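Local coordinates for protein cellulase (Soil metagenome, PDB 5I2U) that probably hydrolyses the beta-1,4-glycosidic bonds of cellulose, as a salt-tolerant glycoside hydrolase of family 5 built on a TIM barrel, at residues P53-G58 with S276-W281; A59-H64 with W284-K289; N72-Q77 with S301-W306; D81-T86 with L317-I322. All blocks are in the same frame, centred on the assembly; numbering follows the deposited sequence.

Interaction 1: residues P53-G58 with S276-W281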
loop_
_atom_site.group_PDB
_atom_site.type_symbol
_atom_site.label_atom_id
_atom_site.label_comp_id
_atom_site.label_asym_id
_atom_site.label_seq_id
_atom_site.Cartn_x
_atom_site.Cartn_y
_atom_site.Cartn_z
ATOM N N PRO A 53 -13.141 14.475 1.772
ATOM C CA PRO A 53 -12.515 13.177 2.048
ATOM C C PRO A 53 -12.332 12.345 0.778
ATOM O O PRO A 53 -13.157 12.409 -0.131
ATOM C CB PRO A 53 -13.517 12.481 2.989
ATOM C CG PRO A 53 -14.327 13.584 3.580
ATOM C CD PRO A 53 -14.420 14.619 2.496
ATOM N N VAL A 54 -11.220 11.627 0.710
ATOM C CA VAL A 54 -10.968 10.668 -0.352
ATOM C C VAL A 54 -10.761 9.325 0.328
ATOM O O VAL A 54 -10.094 9.228 1.366
ATOM C CB VAL A 54 -9.716 11.038 -1.189
ATOM C CG1 VAL A 54 -9.430 9.981 -2.253
ATOM C CG2 VAL A 54 -9.897 12.390 -1.850
ATOM N N VAL A 55 -11.348 8.302 -0.272
ATOM C CA VAL A 55 -11.124 6.920 0.107
ATOM C C VAL A 55 -10.598 6.219 -1.153
ATOM O O VAL A 55 -11.317 6.105 -2.151
ATOM C CB VAL A 55 -12.422 6.264 0.603
ATOM C CG1 VAL A 55 -12.158 4.841 1.058
ATOM C CG2 VAL A 55 -13.023 7.087 1.732
ATOM N N LEU A 56 -9.343 5.780 -1.102
ATOM C CA LEU A 56 -8.768 5.003 -2.179
ATOM C C LEU A 56 -8.969 3.509 -1.909
ATOM O O LEU A 56 -8.814 3.039 -0.770
ATOM C CB LEU A 56 -7.290 5.320 -2.336
ATOM C CG LEU A 56 -6.968 6.783 -2.663
ATOM C CD1 LEU A 56 -5.473 7.003 -2.604
ATOM C CD2 LEU A 56 -7.518 7.207 -4.019
ATOM N N ARG A 57 -9.358 2.786 -2.955
ATOM C CA ARG A 57 -9.506 1.332 -2.914
ATOM C C ARG A 57 -8.794 0.742 -4.111
ATOM O O ARG A 57 -9.016 1.171 -5.238
ATOM C CB ARG A 57 -10.975 0.944 -2.977
ATOM C CG ARG A 57 -11.797 1.423 -1.790
ATOM C CD ARG A 57 -12.940 2.245 -2.312
ATOM N NE ARG A 57 -13.790 2.813 -1.280
ATOM C CZ ARG A 57 -14.622 3.832 -1.486
ATOM N NH1 ARG A 57 -14.742 4.385 -2.696
ATOM N NH2 ARG A 57 -15.352 4.298 -0.474
ATOM N N GLY A 58 -7.915 -0.224 -3.859
ATOM C CA GLY A 58 -7.195 -0.888 -4.939
ATOM C C GLY A 58 -6.452 -2.148 -4.528
ATOM O O GLY A 58 -6.820 -2.811 -3.557
ATOM N N SER A 276 -16.992 2.797 6.756
ATOM C CA SER A 276 -17.641 3.702 7.706
ATOM C C SER A 276 -16.640 4.681 8.327
ATOM O O SER A 276 -17.002 5.812 8.617
ATOM C CB SER A 276 -18.414 2.932 8.788
ATOM O OG SER A 276 -17.556 2.391 9.769
ATOM N N ARG A 277 -15.385 4.248 8.500
ATOM C CA ARG A 277 -14.289 5.134 8.939
ATOM C C ARG A 277 -13.622 5.929 7.810
ATOM O O ARG A 277 -12.716 6.698 8.088
ATOM C CB ARG A 277 -13.182 4.339 9.662
ATOM C CG ARG A 277 -13.634 3.481 10.825
ATOM C CD ARG A 277 -14.119 4.299 11.997
ATOM N NE ARG A 277 -14.486 3.432 13.113
ATOM C CZ ARG A 277 -15.612 2.717 13.206
ATOM N NH1 ARG A 277 -16.552 2.750 12.257
ATOM N NH2 ARG A 277 -15.806 1.957 14.283
ATOM N N LYS A 278 -14.042 5.763 6.557
ATOM C CA LYS A 278 -13.362 6.390 5.402
ATOM C C LYS A 278 -11.840 6.133 5.374
ATOM O O LYS A 278 -11.056 7.030 5.070
ATOM C CB LYS A 278 -13.658 7.902 5.340
ATOM C CG LYS A 278 -15.123 8.251 5.091
ATOM C CD LYS A 278 -15.289 9.624 4.446
ATOM C CE LYS A 278 -16.751 9.948 4.160
ATOM N NZ LYS A 278 -17.538 10.103 5.418
ATOM N N ILE A 279 -11.449 4.903 5.705
ATOM C CA ILE A 279 -10.055 4.443 5.678
ATOM C C ILE A 279 -9.782 3.869 4.293
ATOM O O ILE A 279 -10.562 3.036 3.800
ATOM C CB ILE A 279 -9.804 3.335 6.728
ATOM C CG1 ILE A 279 -9.876 3.909 8.141
ATOM C CG2 ILE A 279 -8.461 2.645 6.495
ATOM C CD1 ILE A 279 -10.012 2.860 9.227
ATOM N N SER A 280 -8.701 4.322 3.656
ATOM C CA SER A 280 -8.318 3.794 2.344
ATOM C C SER A 280 -7.700 2.408 2.493
ATOM O O SER A 280 -7.108 2.111 3.527
ATOM C CB SER A 280 -7.349 4.735 1.636
ATOM O OG SER A 280 -8.022 5.892 1.189
ATOM N N TRP A 281 -7.867 1.552 1.481
ATOM C CA TRP A 281 -7.353 0.167 1.555
ATOM C C TRP A 281 -6.827 -0.422 0.245
ATOM O O TRP A 281 -7.303 -0.100 -0.830
ATOM C CB TRP A 281 -8.363 -0.785 2.216
ATOM C CG TRP A 281 -9.735 -0.789 1.660
ATOM C CD1 TRP A 281 -10.782 -0.016 2.068
ATOM C CD2 TRP A 281 -10.240 -1.625 0.609
ATOM N NE1 TRP A 281 -11.908 -0.299 1.326
ATOM C CE2 TRP A 281 -11.608 -1.282 0.421
ATOM C CE3 TRP A 281 -9.670 -2.623 -0.204
ATOM C CZ2 TRP A 281 -12.421 -1.914 -0.533
ATOM C CZ3 TRP A 281 -10.477 -3.258 -1.166
ATOM C CH2 TRP A 281 -11.839 -2.895 -1.318
HETATM O O HOH W 1 -9.060 7.356 3.365
#
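The parallel beta barrel of this family 5 enzyme closes where its first strand, 57-61, meets its last, 281-286, and residues 53-58 and 276-281 form the start of that seam. Trp281 N gives its hydrogen to Leu56 O at 2.9 Å, and Gly58 N returns one to Trp281 O at 3.1 Å. Just upstream the Ser280 hydroxyl takes over the ladder: Leu56 N donates to Ser280 OG at 2.6 Å. One water is hydrogen-bonded to Ser280 OG, Val54 O and Lys278 O, bridging the two chain segments ahead of the strands. On the outer face the aliphatic part of Arg57 lies over the indole of Trp281, with Arg57 CG 3.5 Å from Trp281 CE2. Trp281 has CG wedged between its backbone N and carbonyl carbon (chi1 52°), which turns the ring back beneath Arg57. Glu275 ties the pair together, taking a salt bridge from Arg57 NH2 and a hydrogen bond from Trp281 NE1. Farther out, Val55 CG2 packs 3.8 Å from Lys278 CB, just after helix 264-276 ends in a Schellman motif at Lys278. That helix and helix 313-325 both pack on the Trp281 side chain, while Ile279 and Ser280 touch strand 246-252.

Interaction 2: residues A59-H64 with W284-K289. With GOL (glycerol), chain C.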
loop_
_atom_site.group_PDB
_atom_site.type_symbol
_atom_site.label_atom_id
_atom_site.label_comp_id
_atom_site.label_asym_id
_atom_site.label_seq_id
_atom_site.Cartn_x
_atom_site.Cartn_y
_atom_site.Cartn_z
ATOM N N ALA A 59 -5.403 -2.459 -5.278
ATOM C CA ALA A 59 -4.685 -3.717 -5.154
ATOM C C ALA A 59 -3.165 -3.511 -5.241
ATOM O O ALA A 59 -2.701 -2.651 -5.970
ATOM C CB ALA A 59 -5.155 -4.670 -6.235
ATOM N N SER A 60 -2.423 -4.305 -4.467
ATOM C CA SER A 60 -0.968 -4.311 -4.482
ATOM C C SER A 60 -0.436 -5.439 -5.347
ATOM O O SER A 60 -0.903 -6.575 -5.254
ATOM C CB SER A 60 -0.425 -4.494 -3.076
ATOM O OG SER A 60 0.990 -4.366 -3.048
ATOM N N LEU A 61 0.543 -5.115 -6.194
ATOM C CA LEU A 61 1.357 -6.146 -6.836
ATOM C C LEU A 61 2.139 -6.775 -5.703
ATOM O O LEU A 61 2.319 -6.154 -4.648
ATOM C CB LEU A 61 2.303 -5.556 -7.878
ATOM C CG LEU A 61 1.652 -4.758 -9.015
ATOM C CD1 LEU A 61 2.693 -4.148 -9.937
ATOM C CD2 LEU A 61 0.698 -5.624 -9.827
ATOM N N GLY A 62 2.540 -8.026 -5.870
ATOM C CA GLY A 62 3.344 -8.687 -4.851
ATOM C C GLY A 62 4.810 -8.301 -5.008
ATOM O O GLY A 62 5.192 -7.625 -5.966
ATOM N N TRP A 63 5.625 -8.746 -4.059
ATOM C CA TRP A 63 7.084 -8.641 -4.133
ATOM C C TRP A 63 7.537 -8.667 -5.594
ATOM O O TRP A 63 7.321 -9.667 -6.272
ATOM C CB TRP A 63 7.756 -9.824 -3.430
ATOM C CG TRP A 63 7.440 -10.022 -2.007
ATOM C CD1 TRP A 63 6.310 -10.579 -1.485
ATOM C CD2 TRP A 63 8.287 -9.730 -0.895
ATOM N NE1 TRP A 63 6.377 -10.609 -0.116
ATOM C CE2 TRP A 63 7.586 -10.098 0.272
ATOM C CE3 TRP A 63 9.558 -9.166 -0.769
ATOM C CZ2 TRP A 63 8.121 -9.945 1.549
ATOM C CZ3 TRP A 63 10.083 -8.989 0.505
ATOM C CH2 TRP A 63 9.362 -9.383 1.651
ATOM N N HIS A 64 8.121 -7.580 -6.094
ATOM C CA HIS A 64 8.562 -7.538 -7.509
ATOM C C HIS A 64 9.552 -8.666 -7.831
ATOM O O HIS A 64 9.546 -9.197 -8.925
ATOM C CB HIS A 64 9.188 -6.171 -7.885
ATOM C CG HIS A 64 10.655 -6.086 -7.599
ATOM N ND1 HIS A 64 11.147 -5.766 -6.357
ATOM C CD2 HIS A 64 11.737 -6.325 -8.379
ATOM C CE1 HIS A 64 12.465 -5.800 -6.379
ATOM N NE2 HIS A 64 12.849 -6.140 -7.595
ATOM N N TRP A 284 -3.954 -7.385 -1.066
ATOM C CA TRP A 284 -2.732 -8.160 -1.435
ATOM C C TRP A 284 -3.069 -9.627 -1.777
ATOM O O TRP A 284 -3.812 -10.252 -1.017
ATOM C CB TRP A 284 -1.800 -8.144 -0.232
ATOM C CG TRP A 284 -0.525 -8.949 -0.316
ATOM C CD1 TRP A 284 -0.369 -10.285 -0.048
ATOM C CD2 TRP A 284 0.768 -8.459 -0.670
ATOM N NE1 TRP A 284 0.935 -10.656 -0.235
ATOM C CE2 TRP A 284 1.660 -9.556 -0.609
ATOM C CE3 TRP A 284 1.259 -7.205 -1.064
ATOM C CZ2 TRP A 284 3.029 -9.430 -0.899
ATOM C CZ3 TRP A 284 2.615 -7.078 -1.341
ATOM C CH2 TRP A 284 3.488 -8.186 -1.248
ATOM N N SER A 285 -2.556 -10.238 -2.856
ATOM C CA SER A 285 -1.639 -9.670 -3.849
ATOM C C SER A 285 -2.003 -10.134 -5.244
ATOM O O SER A 285 -2.501 -11.271 -5.445
ATOM C CB SER A 285 -0.177 -10.079 -3.586
ATOM O OG SER A 285 0.001 -11.482 -3.515
ATOM N N VAL A 286 -1.677 -9.273 -6.207
ATOM C CA VAL A 286 -1.832 -9.580 -7.633
ATOM C C VAL A 286 -0.610 -10.402 -8.012
ATOM O O VAL A 286 0.429 -9.869 -8.406
ATOM C CB VAL A 286 -1.921 -8.318 -8.506
ATOM C CG1 VAL A 286 -2.098 -8.694 -9.960
ATOM C CG2 VAL A 286 -3.062 -7.417 -8.043
ATOM N N SER A 287 -0.758 -11.703 -7.850
ATOM C CA SER A 287 0.321 -12.674 -7.994
ATOM C C SER A 287 -0.322 -14.058 -8.217
ATOM O O SER A 287 -1.538 -14.202 -8.060
ATOM C CB SER A 287 1.201 -12.672 -6.729
ATOM O OG SER A 287 0.459 -12.948 -5.529
ATOM N N ASP A 288 0.491 -15.061 -8.549
ATOM C CA ASP A 288 0.002 -16.383 -8.967
ATOM C C ASP A 288 0.673 -17.588 -8.293
ATOM O O ASP A 288 0.729 -18.675 -8.837
ATOM C CB ASP A 288 0.053 -16.512 -10.500
ATOM C CG ASP A 288 1.417 -16.191 -11.094
ATOM O OD1 ASP A 288 2.360 -15.869 -10.350
ATOM O OD2 ASP A 288 1.536 -16.215 -12.348
ATOM N N LYS A 289 1.164 -17.391 -7.080
ATOM C CA LYS A 289 1.697 -18.485 -6.287
ATOM C C LYS A 289 0.515 -19.367 -5.863
ATOM O O LYS A 289 -0.618 -18.896 -5.839
ATOM C CB LYS A 289 2.438 -17.896 -5.090
ATOM C CG LYS A 289 3.078 -18.877 -4.115
ATOM C CD LYS A 289 3.982 -18.090 -3.174
ATOM C CE LYS A 289 4.467 -18.898 -1.980
ATOM N NZ LYS A 289 5.284 -18.051 -1.065
HETATM C C1 GOL C . 3.498 -13.629 0.543
HETATM O O1 GOL C . 4.197 -12.492 0.020
HETATM C C2 GOL C . 4.356 -14.892 0.493
HETATM O O2 GOL C . 4.024 -15.596 -0.715
HETATM C C3 GOL C . 5.859 -14.574 0.556
HETATM O O3 GOL C . 6.647 -15.766 0.755
#
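Trp284 extends its indole from a CG placed opposite the backbone N (chi1 176°), and Trp63, with CG opposite its carbonyl carbon (chi1 -58°), brings the CD1 corner of its indole to the Trp284 ring. Trp63 CD1 sits at the rim of that ring, 3.5 Å from Trp284 CZ2; the two planes stand at 80° in an oblique pairing. Gly62 CA lies over a face of the same indole, 3.6 Å from Trp284 CH2, a CH-pi contact. At another part of the rim Ser60 OG is 3.5 Å from Trp284 CE3, its hydroxyl donating to Leu61 O and also bonded to Arg89. The peptide bond between Trp284 and Ser285 is cis. Beyond it Val286 N makes a nearly straight hydrogen bond to Ser60 O at 3.0 Å, and on the other side of the sheet the Val286 side chain packs on Leu61 CD2 and Ala59 CB. A glycerol, probably from the crystallisation liquor, takes a weak bond from Trp63 NE1 to its O1 and one from Lys289 NZ to its O2, which suggests an accessible aromatic cleft. A tryptophan followed by a non-proline cis peptide near the end of the eighth strand recalls the substrate-binding sites of related glycosidases. His130 adjoins both indoles; strand 87-93 flanks strand 57-61 through Arg89, and helix 104-120 backs Leu61.

Interaction 3: residues N72-Q77 with S301-W306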
loop_
_atom_site.group_PDB
_atom_site.type_symbol
_atom_site.label_atom_id
_atom_site.label_comp_id
_atom_site.label_asym_id
_atom_site.label_seq_id
_atom_site.Cartn_x
_atom_site.Cartn_y
_atom_site.Cartn_z
ATOM N N ASN A 72 4.038 -4.306 -15.298
ATOM C CA ASN A 72 3.994 -3.775 -16.645
ATOM C C ASN A 72 2.795 -2.836 -16.818
ATOM O O ASN A 72 1.875 -2.833 -15.995
ATOM C CB ASN A 72 3.941 -4.923 -17.648
ATOM C CG ASN A 72 2.641 -5.714 -17.570
ATOM O OD1 ASN A 72 1.632 -5.284 -18.092
ATOM N ND2 ASN A 72 2.676 -6.885 -16.935
ATOM N N LYS A 73 2.797 -2.065 -17.898
ATOM C CA LYS A 73 1.803 -1.015 -18.074
ATOM C C LYS A 73 0.386 -1.536 -18.273
ATOM O O LYS A 73 -0.574 -0.905 -17.809
ATOM C CB LYS A 73 2.198 -0.083 -19.212
ATOM C CG LYS A 73 3.512 0.635 -18.937
ATOM C CD LYS A 73 3.659 1.924 -19.721
ATOM C CE LYS A 73 4.911 2.658 -19.274
ATOM N NZ LYS A 73 5.083 3.950 -19.995
ATOM N N ASN A 74 0.265 -2.692 -18.913
ATOM C CA ASN A 74 -1.031 -3.242 -19.270
ATOM C C ASN A 74 -1.764 -3.818 -18.059
ATOM O O ASN A 74 -2.972 -3.607 -17.895
ATOM C CB ASN A 74 -0.878 -4.283 -20.371
ATOM C CG ASN A 74 -0.347 -3.687 -21.683
ATOM O OD1 ASN A 74 -0.495 -2.495 -21.955
ATOM N ND2 ASN A 74 0.266 -4.530 -22.504
ATOM N N ALA A 75 -1.029 -4.510 -17.195
ATOM C CA ALA A 75 -1.592 -4.990 -15.932
ATOM C C ALA A 75 -2.165 -3.844 -15.117
ATOM O O ALA A 75 -3.275 -3.950 -14.605
ATOM C CB ALA A 75 -0.542 -5.726 -15.122
ATOM N N VAL A 76 -1.429 -2.730 -15.049
ATOM C CA VAL A 76 -1.885 -1.562 -14.298
ATOM C C VAL A 76 -3.139 -0.939 -14.935
ATOM O O VAL A 76 -4.094 -0.665 -14.227
ATOM C CB VAL A 76 -0.779 -0.502 -14.125
ATOM C CG1 VAL A 76 -1.288 0.683 -13.336
ATOM C CG2 VAL A 76 0.407 -1.073 -13.373
ATOM N N GLN A 77 -3.139 -0.725 -16.252
ATOM C CA GLN A 77 -4.328 -0.223 -16.949
ATOM C C GLN A 77 -5.508 -1.158 -16.747
ATOM O O GLN A 77 -6.620 -0.684 -16.540
ATOM C CB GLN A 77 -4.091 -0.045 -18.453
ATOM C CG GLN A 77 -5.336 0.429 -19.197
ATOM C CD GLN A 77 -5.127 0.642 -20.675
ATOM O OE1 GLN A 77 -4.044 0.391 -21.212
ATOM N NE2 GLN A 77 -6.179 1.094 -21.356
ATOM N N SER A 301 -2.546 -14.131 -18.241
ATOM C CA SER A 301 -1.583 -13.294 -18.967
ATOM C C SER A 301 -0.985 -12.264 -18.018
ATOM O O SER A 301 -1.670 -11.776 -17.109
ATOM C CB SER A 301 -2.260 -12.578 -20.135
ATOM O OG SER A 301 -1.371 -11.681 -20.782
ATOM N N ALA A 302 0.288 -11.952 -18.221
ATOM C CA ALA A 302 0.925 -10.790 -17.577
ATOM C C ALA A 302 0.220 -9.473 -17.921
ATOM O O ALA A 302 0.179 -8.557 -17.098
ATOM C CB ALA A 302 2.392 -10.699 -17.972
ATOM N N ASP A 303 -0.341 -9.390 -19.127
ATOM C CA ASP A 303 -0.905 -8.141 -19.645
ATOM C C ASP A 303 -2.337 -7.834 -19.192
ATOM O O ASP A 303 -2.835 -6.749 -19.490
ATOM C CB ASP A 303 -0.839 -8.137 -21.182
ATOM C CG ASP A 303 0.568 -8.320 -21.697
ATOM O OD1 ASP A 303 1.485 -7.620 -21.215
ATOM O OD2 ASP A 303 0.762 -9.177 -22.580
ATOM N N GLY A 304 -2.988 -8.754 -18.472
ATOM C CA GLY A 304 -4.363 -8.549 -18.031
ATOM C C GLY A 304 -5.363 -9.358 -18.842
ATOM O O GLY A 304 -5.050 -10.456 -19.280
ATOM N N ASN A 305 -6.555 -8.785 -19.042
ATOM C CA ASN A 305 -7.731 -9.459 -19.610
ATOM C C ASN A 305 -8.115 -10.735 -18.880
ATOM O O ASN A 305 -8.472 -11.739 -19.499
ATOM C CB ASN A 305 -7.533 -9.731 -21.103
ATOM C CG ASN A 305 -7.372 -8.464 -21.890
ATOM O OD1 ASN A 305 -8.340 -7.951 -22.457
ATOM N ND2 ASN A 305 -6.162 -7.920 -21.900
ATOM N N TRP A 306 -8.052 -10.690 -17.552
ATOM C CA TRP A 306 -8.319 -11.874 -16.732
ATOM C C TRP A 306 -9.821 -12.137 -16.742
ATOM O O TRP A 306 -10.593 -11.408 -16.123
ATOM C CB TRP A 306 -7.773 -11.720 -15.291
ATOM C CG TRP A 306 -6.336 -11.252 -15.259
ATOM C CD1 TRP A 306 -5.301 -11.722 -16.021
ATOM C CD2 TRP A 306 -5.798 -10.196 -14.458
ATOM N NE1 TRP A 306 -4.146 -11.045 -15.721
ATOM C CE2 TRP A 306 -4.421 -10.097 -14.770
ATOM C CE3 TRP A 306 -6.341 -9.330 -13.498
ATOM C CZ2 TRP A 306 -3.583 -9.159 -14.168
ATOM C CZ3 TRP A 306 -5.509 -8.414 -12.888
ATOM C CH2 TRP A 306 -4.138 -8.328 -13.234
#
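Asn72 reaches across to the loop backbone with its amide nitrogen: ND2 donates to Ala302 O at 3.0 Å, nearly straight at 170°. The acceptor lies in the amide plane of Asn72, yet the donor stands well above the carbonyl plane of Ala302, off its lone pairs. The methyl of Ala75 adds packing, Ala75 CB lying 3.5 Å from Ala302 O. Beside it Asn74 CB rests 3.3 Å from Asp303 O, and the Asn74 and Asp303 side chains run alongside each other with amide and carboxylate planes 72° apart. What sets the Asn72 amide is its N-cap role: with CG between backbone N and carbonyl carbon (chi1 67°), OD1 folds over the start of helix 73-81 and accepts from Ala75 N at 2.9 Å and, weakly, from Asn74 N. A second ND2 bond, to Arg69 O, helps fix the amide's rotation. On the loop side an ST turn shapes the chain, Ser301 OG accepting from Asp303 N, and Trp306 NE1 donates to Ser301 O; the Trp306 ring meets Trp78 edge-to-face. One amide thus caps a helix and binds the loop at once, while the Asp303 carboxylate near the helix start may be modestly favoured by the helix dipole.

Interaction 4: residues D81-T86 with L317-I322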
loop_
_atom_site.group_PDB
_atom_site.type_symbol
_atom_site.label_atom_id
_atom_site.label_comp_id
_atom_site.label_asym_id
_atom_site.label_seq_id
_atom_site.Cartn_x
_atom_site.Cartn_y
_atom_site.Cartn_z
ATOM N N ASP A 81 -9.024 -0.098 -15.198
ATOM C CA ASP A 81 -10.238 -0.159 -16.024
ATOM C C ASP A 81 -11.238 -1.226 -15.574
ATOM O O ASP A 81 -12.407 -0.923 -15.396
ATOM C CB ASP A 81 -9.881 -0.371 -17.505
ATOM C CG ASP A 81 -9.121 0.802 -18.099
ATOM O OD1 ASP A 81 -9.109 1.899 -17.504
ATOM O OD2 ASP A 81 -8.537 0.638 -19.179
ATOM N N ASP A 82 -10.783 -2.463 -15.394
ATOM C CA ASP A 82 -11.680 -3.580 -15.096
ATOM C C ASP A 82 -11.951 -3.781 -13.595
ATOM O O ASP A 82 -13.101 -4.054 -13.216
ATOM C CB ASP A 82 -11.137 -4.866 -15.699
ATOM C CG ASP A 82 -12.073 -6.033 -15.502
ATOM O OD1 ASP A 82 -13.221 -5.964 -15.985
ATOM O OD2 ASP A 82 -11.669 -7.009 -14.843
ATOM N N TRP A 83 -10.913 -3.668 -12.753
ATOM C CA TRP A 83 -11.082 -3.820 -11.282
ATOM C C TRP A 83 -11.506 -2.509 -10.607
ATOM O O TRP A 83 -11.923 -2.518 -9.452
ATOM C CB TRP A 83 -9.804 -4.348 -10.608
ATOM C CG TRP A 83 -9.495 -5.786 -10.871
ATOM C CD1 TRP A 83 -9.804 -6.507 -11.990
ATOM C CD2 TRP A 83 -8.786 -6.673 -10.006
ATOM N NE1 TRP A 83 -9.350 -7.788 -11.866
ATOM C CE2 TRP A 83 -8.714 -7.922 -10.658
ATOM C CE3 TRP A 83 -8.195 -6.533 -8.745
ATOM C CZ2 TRP A 83 -8.072 -9.034 -10.087
ATOM C CZ3 TRP A 83 -7.577 -7.637 -8.166
ATOM C CH2 TRP A 83 -7.515 -8.877 -8.845
ATOM N N LYS A 84 -11.396 -1.400 -11.334
ATOM C CA LYS A 84 -11.707 -0.060 -10.823
ATOM C C LYS A 84 -10.793 0.362 -9.673
ATOM O O LYS A 84 -11.220 1.091 -8.780
ATOM C CB LYS A 84 -13.191 0.079 -10.433
ATOM C CG LYS A 84 -14.179 -0.376 -11.495
ATOM C CD LYS A 84 -14.101 0.468 -12.755
ATOM C CE LYS A 84 -15.256 0.124 -13.699
ATOM N NZ LYS A 84 -15.024 0.623 -15.080
ATOM N N CYS A 85 -9.529 -0.066 -9.712
ATOM C CA CYS A 85 -8.558 0.399 -8.735
ATOM C C CYS A 85 -8.351 1.903 -8.910
ATOM O O CYS A 85 -8.180 2.399 -10.035
ATOM C CB CYS A 85 -7.219 -0.335 -8.867
ATOM S SG CYS A 85 -7.296 -2.108 -8.513
ATOM N N THR A 86 -8.440 2.620 -7.794
ATOM C CA THR A 86 -8.089 4.032 -7.721
ATOM C C THR A 86 -6.687 4.203 -7.176
ATOM O O THR A 86 -6.141 5.315 -7.207
ATOM C CB THR A 86 -9.101 4.816 -6.850
ATOM O OG1 THR A 86 -9.322 4.137 -5.595
ATOM C CG2 THR A 86 -10.424 4.944 -7.588
ATOM N N LEU A 317 -13.238 -12.027 -5.037
ATOM C CA LEU A 317 -13.686 -11.282 -3.873
ATOM C C LEU A 317 -13.064 -9.876 -3.809
ATOM O O LEU A 317 -13.751 -8.900 -3.467
ATOM C CB LEU A 317 -13.353 -12.067 -2.604
ATOM C CG LEU A 317 -13.780 -11.474 -1.264
ATOM C CD1 LEU A 317 -15.274 -11.194 -1.260
ATOM C CD2 LEU A 317 -13.410 -12.420 -0.133
ATOM N N THR A 318 -11.777 -9.779 -4.150
ATOM C CA THR A 318 -11.082 -8.485 -4.228
ATOM C C THR A 318 -11.649 -7.603 -5.350
ATOM O O THR A 318 -11.924 -6.420 -5.144
ATOM C CB THR A 318 -9.546 -8.664 -4.448
ATOM O OG1 THR A 318 -8.969 -9.365 -3.336
ATOM C CG2 THR A 318 -8.850 -7.323 -4.589
ATOM N N ARG A 319 -11.794 -8.172 -6.538
ATOM C CA ARG A 319 -12.307 -7.428 -7.680
ATOM C C ARG A 319 -13.682 -6.872 -7.370
ATOM O O ARG A 319 -13.939 -5.698 -7.620
ATOM C CB ARG A 319 -12.356 -8.316 -8.925
ATOM C CG ARG A 319 -12.789 -7.606 -10.191
ATOM C CD ARG A 319 -12.709 -8.520 -11.398
ATOM N NE ARG A 319 -13.291 -7.888 -12.577
ATOM C CZ ARG A 319 -14.604 -7.797 -12.824
ATOM N NH1 ARG A 319 -15.520 -8.295 -11.977
ATOM N NH2 ARG A 319 -15.007 -7.211 -13.938
ATOM N N ASN A 320 -14.557 -7.721 -6.839
ATOM C CA ASN A 320 -15.923 -7.309 -6.509
ATOM C C ASN A 320 -15.945 -6.261 -5.425
ATOM O O ASN A 320 -16.667 -5.275 -5.548
ATOM C CB ASN A 320 -16.802 -8.496 -6.085
ATOM C CG ASN A 320 -17.112 -9.444 -7.232
ATOM O OD1 ASN A 320 -17.201 -9.043 -8.390
ATOM N ND2 ASN A 320 -17.274 -10.711 -6.909
ATOM N N SER A 321 -15.149 -6.476 -4.382
ATOM C CA SER A 321 -15.024 -5.524 -3.283
ATOM C C SER A 321 -14.629 -4.145 -3.786
ATOM O O SER A 321 -15.211 -3.138 -3.379
ATOM C CB SER A 321 -13.988 -6.005 -2.245
ATOM O OG SER A 321 -14.504 -7.021 -1.395
ATOM N N ILE A 322 -13.646 -4.100 -4.678
ATOM C CA ILE A 322 -13.148 -2.829 -5.174
ATOM C C ILE A 322 -14.164 -2.184 -6.114
ATOM O O ILE A 322 -14.366 -0.977 -6.051
ATOM C CB ILE A 322 -11.758 -2.970 -5.855
ATOM C CG1 ILE A 322 -10.727 -3.438 -4.837
ATOM C CG2 ILE A 322 -11.287 -1.642 -6.449
ATOM C CD1 ILE A 322 -9.469 -4.002 -5.452
#
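Thr318 makes the first touch from the helix, its CG2 lying 3.8 Å from Trp83 CZ3. Arg319 makes the polar part of the contact and much of the packing. Its chain is extended as far as NE, CG opposite the backbone N (chi1 -176°), and crosses a face of the Trp83 indole, with Arg319 CG 3.7 Å above the centroid of the five-membered ring of Trp83, a CH-pi contact. A turn at chi4 (-79°) then sets the guanidinium almost perpendicular to the indole, where it grips Asp82 side-on: Arg319 NE bonds Asp82 OD2 at 2.9 Å and Arg319 NH2 bonds Asp82 OD1 at 3.0 Å. Both oxygens are met from above the carboxylate plane, the two groups being inclined by 39°. One turn on, Ile322 presses CG2 against Trp83 O and points CD1 at Cys85 SG, 4.2 Å away. Arg323 and Asn326 add bonds to Asp82 O and Lys84 O. This is the outer layer of a TIM barrel, where the last helix, 313-325, packs against the turn that leads from helix 73-81 into strand 87-93.

Overall arrangement
All four contacts join the beginning of the barrel to its end: the first segments come in the order 1, 2, 3, 4 along the chain, and their partners follow in that same order more than 200 residues later. Interactions 1 and 2, centres 20 Å apart, occupy successive lengths of the seam between neighbouring strands 57-61 and 281-286. Interaction 3 lies 13 Å from interaction 2, centre to centre, and joins helix 73-81 to the loop before helix 313-325; Val286 packs on Trp306 between them. Interaction 4, 14 Å from each of the others, touches all three, through Ile322, Cys85 and Trp83. Together they close the eight-stranded barrel and its helical layer.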